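Local coordinates for protein aromatic-L-amino-acid decarboxylase (PDB 6EEW) that catalyses the pyridoxal-phosphate-dependent decarboxylation of L-tryptophan to tryptamine and of 5-hydroxy-L-tryptophan to serotonin, working as a homodimer, at residues A401-E406 with T477-V482. Sequence-based numbering, arbitrary orientation.
Sequences AKMFEE and TEEHHV. Unlike the reference sequence in segment 401-406: A401 (reference Gly).
M403 reaches across from helix 375-409 to lie against E479, in the first turn of helix 479-496, and deeper in the interface V482 meets F404. The side chain of M403 runs straight out to its sulfur and then bends at chi3 (65°), which turns the methyl against the aliphatic part of the glutamate: CE of M403 sits 3.5 Å from CG of E479. The two side chains cross at about a right angle, and SD of M403 passes 3.8 Å from OE2 of E479, a van der Waals approach. The extended chain of E479, with CG anti to the backbone N (chi1 180°), carries CG to the methyl of M403 and the carboxylate past its sulfur; that same OE2 forms a salt bridge with R483, one turn on in its own helix. R483 also touches M403, so the methionine packs beside the ion pair.

Toward F404, V482 uses a single branch. Its CG1 lies 3.9 Å from CD1 of F404 and equally close to CB of F404, set obliquely beside the bend between CB and the ring. The backbones come nearest at this pair, with the CA atoms of F404 and V482 7.1 Å apart. M400 and W407, from the same helix as F404, also touch V482, while the phenylalanine ring packs edge-to-face on F427 and touches V425 of strand 424-429, as well as I489. F404 thus joins the two helices to the antiparallel sheet of the C-terminal part of the chain.

Between the two segments the contact is mostly van der Waals: buried F404 and V482 form a purely apolar inner side, and on the outer one the partly exposed M403 lies against both the aliphatic and the carboxylate part of E479. Cohesion here therefore probably comes from dispersion and the exclusion of water, with the glutamate contributing its CG methylene while its charge is balanced within its own helix.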
ATOM      1  N   ALA A 401      26.247  16.616  -5.240  1.00 50.33           N
ATOM      2  CA  ALA A 401      25.459  17.837  -5.095  1.00 51.80           C
ATOM      3  C   ALA A 401      26.315  19.016  -4.632  1.00 58.27           C
ATOM      4  O   ALA A 401      26.150  20.139  -5.119  1.00 61.68           O
ATOM      5  CB  ALA A 401      24.308  17.600  -4.122  1.00 47.70           C
ATOM      6  N   LYS A 402      27.205  18.792  -3.662  1.00 65.17           N
ATOM      7  CA  LYS A 402      28.106  19.853  -3.212  1.00 61.38           C
ATOM      8  C   LYS A 402      28.959  20.357  -4.366  1.00 56.53           C
ATOM      9  O   LYS A 402      29.164  21.568  -4.530  1.00 55.69           O
ATOM     10  CB  LYS A 402      28.978  19.330  -2.072  1.00 62.15           C
ATOM     11  CG  LYS A 402      29.725  20.379  -1.264  1.00 66.27           C
ATOM     12  CD  LYS A 402      30.443  19.711  -0.095  1.00 69.51           C
ATOM     13  CE  LYS A 402      31.163  20.716   0.801  1.00 70.94           C
ATOM     14  NZ  LYS A 402      32.266  21.401   0.090  1.00 69.91           N
ATOM     15  N   MET A 403      29.483  19.430  -5.166  1.00 59.92           N
ATOM     16  CA  MET A 403      30.233  19.787  -6.364  1.00 61.93           C
ATOM     17  C   MET A 403      29.394  20.648  -7.306  1.00 58.94           C
ATOM     18  O   MET A 403      29.873  21.664  -7.833  1.00 54.45           O
ATOM     19  CB  MET A 403      30.701  18.498  -7.042  1.00 69.77           C
ATOM     20  CG  MET A 403      31.606  18.638  -8.238  1.00 83.19           C
ATOM     21  SD  MET A 403      32.107  16.993  -8.808  1.00 91.43           S
ATOM     22  CE  MET A 403      30.535  16.309  -9.343  1.00 87.03           C
ATOM     23  N   PHE A 404      28.134  20.246  -7.550  1.00 53.80           N
ATOM     24  CA  PHE A 404      27.281  21.041  -8.436  1.00 54.66           C
ATOM     25  C   PHE A 404      27.025  22.434  -7.871  1.00 57.46           C
ATOM     26  O   PHE A 404      27.010  23.426  -8.615  1.00 61.29           O
ATOM     27  CB  PHE A 404      25.946  20.344  -8.697  1.00 54.85           C
ATOM     28  CG  PHE A 404      25.025  21.159  -9.560  1.00 53.06           C
ATOM     29  CD1 PHE A 404      25.089  21.060 -10.940  1.00 51.74           C
ATOM     30  CD2 PHE A 404      24.136  22.068  -8.993  1.00 54.25           C
ATOM     31  CE1 PHE A 404      24.272  21.828 -11.741  1.00 57.14           C
ATOM     32  CE2 PHE A 404      23.314  22.842  -9.788  1.00 57.14           C
ATOM     33  CZ  PHE A 404      23.376  22.720 -11.165  1.00 59.40           C
ATOM     34  N   GLU A 405      26.803  22.526  -6.558  1.00 57.72           N
ATOM     35  CA  GLU A 405      26.621  23.831  -5.932  1.00 60.38           C
ATOM     36  C   GLU A 405      27.850  24.703  -6.136  1.00 68.45           C
ATOM     37  O   GLU A 405      27.739  25.890  -6.466  1.00 70.69           O
ATOM     38  CB  GLU A 405      26.355  23.663  -4.437  1.00 56.38           C
ATOM     39  CG  GLU A 405      26.343  24.977  -3.681  1.00 59.84           C
ATOM     40  CD  GLU A 405      26.373  24.783  -2.181  1.00 63.55           C
ATOM     41  OE1 GLU A 405      26.592  23.636  -1.730  1.00 67.23           O
ATOM     42  OE2 GLU A 405      26.178  25.778  -1.454  1.00 67.59           O
ATOM     43  N   GLU A 406      29.036  24.119  -5.959  1.00 72.15           N
ATOM     44  CA  GLU A 406      30.275  24.871  -6.140  1.00 72.49           C
ATOM     45  C   GLU A 406      30.385  25.394  -7.564  1.00 68.42           C
ATOM     46  O   GLU A 406      30.728  26.561  -7.781  1.00 65.12           O
ATOM     47  CB  GLU A 406      31.458  23.974  -5.796  1.00 71.38           C
ATOM     48  CG  GLU A 406      31.418  23.470  -4.367  1.00 78.65           C
ATOM     49  CD  GLU A 406      32.498  22.445  -4.081  1.00 86.00           C
ATOM     50  OE1 GLU A 406      33.442  22.328  -4.890  1.00 90.94           O
ATOM     51  OE2 GLU A 406      32.399  21.751  -3.046  1.00 87.32           O
ATOM     52  N   THR A 477      23.058   7.783 -11.907  1.00 59.34           N
ATOM     53  CA  THR A 477      23.793   9.029 -12.071  1.00 55.29           C
ATOM     54  C   THR A 477      25.227   8.908 -11.559  1.00 57.82           C
ATOM     55  O   THR A 477      25.456   8.540 -10.399  1.00 61.23           O
ATOM     56  CB  THR A 477      23.062  10.143 -11.334  1.00 54.78           C
ATOM     57  OG1 THR A 477      21.717  10.218 -11.821  1.00 59.06           O
ATOM     58  CG2 THR A 477      23.749  11.472 -11.569  1.00 50.67           C
ATOM     59  N   GLU A 478      26.191   9.235 -12.424  1.00 54.98           N
ATOM     60  CA  GLU A 478      27.607   9.334 -12.078  1.00 54.35           C
ATOM     61  C   GLU A 478      28.119  10.756 -12.299  1.00 56.65           C
ATOM     62  O   GLU A 478      27.430  11.625 -12.836  1.00 52.82           O
ATOM     63  CB  GLU A 478      28.449   8.338 -12.892  1.00 54.41           C
ATOM     64  CG  GLU A 478      28.207   6.886 -12.523  1.00 60.11           C
ATOM     65  CD  GLU A 478      28.909   5.930 -13.460  1.00 75.67           C
ATOM     66  OE1 GLU A 478      28.872   6.167 -14.689  1.00 80.30           O
ATOM     67  OE2 GLU A 478      29.490   4.938 -12.973  1.00 82.83           O
ATOM     68  N   GLU A 479      29.367  10.984 -11.891  1.00 63.69           N
ATOM     69  CA  GLU A 479      29.889  12.347 -11.841  1.00 65.84           C
ATOM     70  C   GLU A 479      29.792  13.041 -13.198  1.00 60.07           C
ATOM     71  O   GLU A 479      29.425  14.225 -13.280  1.00 64.04           O
ATOM     72  CB  GLU A 479      31.326  12.321 -11.330  1.00 75.11           C
ATOM     73  CG  GLU A 479      31.971  13.684 -11.245  1.00 86.39           C
ATOM     74  CD  GLU A 479      33.322  13.633 -10.583  1.00 96.60           C
ATOM     75  OE1 GLU A 479      33.543  12.699  -9.783  1.00 99.68           O
ATOM     76  OE2 GLU A 479      34.161  14.515 -10.866  1.00102.86           O
ATOM     77  N   HIS A 480      30.134  12.335 -14.276  1.00 59.45           N
ATOM     78  CA  HIS A 480      30.108  12.988 -15.580  1.00 64.47           C
ATOM     79  C   HIS A 480      28.697  13.388 -15.984  1.00 63.74           C
ATOM     80  O   HIS A 480      28.525  14.340 -16.751  1.00 64.46           O
ATOM     81  CB  HIS A 480      30.731  12.092 -16.647  1.00 69.84           C
ATOM     82  CG  HIS A 480      30.049  10.774 -16.793  1.00 76.69           C
ATOM     83  ND1 HIS A 480      29.010  10.570 -17.673  1.00 79.43           N
ATOM     84  CD2 HIS A 480      30.271   9.584 -16.187  1.00 78.80           C
ATOM     85  CE1 HIS A 480      28.609   9.314 -17.593  1.00 79.16           C
ATOM     86  NE2 HIS A 480      29.358   8.695 -16.700  1.00 79.36           N
ATOM     87  N   HIS A 481      27.672  12.696 -15.481  1.00 64.12           N
ATOM     88  CA  HIS A 481      26.311  13.122 -15.777  1.00 60.46           C
ATOM     89  C   HIS A 481      26.047  14.513 -15.221  1.00 65.72           C
ATOM     90  O   HIS A 481      25.477  15.374 -15.903  1.00 66.77           O
ATOM     91  CB  HIS A 481      25.302  12.124 -15.220  1.00 66.31           C
ATOM     92  CG  HIS A 481      25.329  10.798 -15.905  1.00 63.51           C
ATOM     93  ND1 HIS A 481      25.731   9.641 -15.273  1.00 60.57           N
ATOM     94  CD2 HIS A 481      25.003  10.443 -17.171  1.00 64.23           C
ATOM     95  CE1 HIS A 481      25.653   8.630 -16.121  1.00 63.18           C
ATOM     96  NE2 HIS A 481      25.214   9.091 -17.280  1.00 64.54           N
ATOM     97  N   VAL A 482      26.439  14.746 -13.969  1.00 69.06           N
ATOM     98  CA  VAL A 482      26.241  16.063 -13.375  1.00 66.08           C
ATOM     99  C   VAL A 482      27.056  17.099 -14.127  1.00 61.46           C
ATOM    100  O   VAL A 482      26.578  18.213 -14.390  1.00 58.15           O
ATOM    101  CB  VAL A 482      26.590  16.041 -11.875  1.00 66.16           C
ATOM    102  CG1 VAL A 482      26.370  17.418 -11.249  1.00 67.16           C
ATOM    103  CG2 VAL A 482      25.757  15.008 -11.173  1.00 59.43           C
TER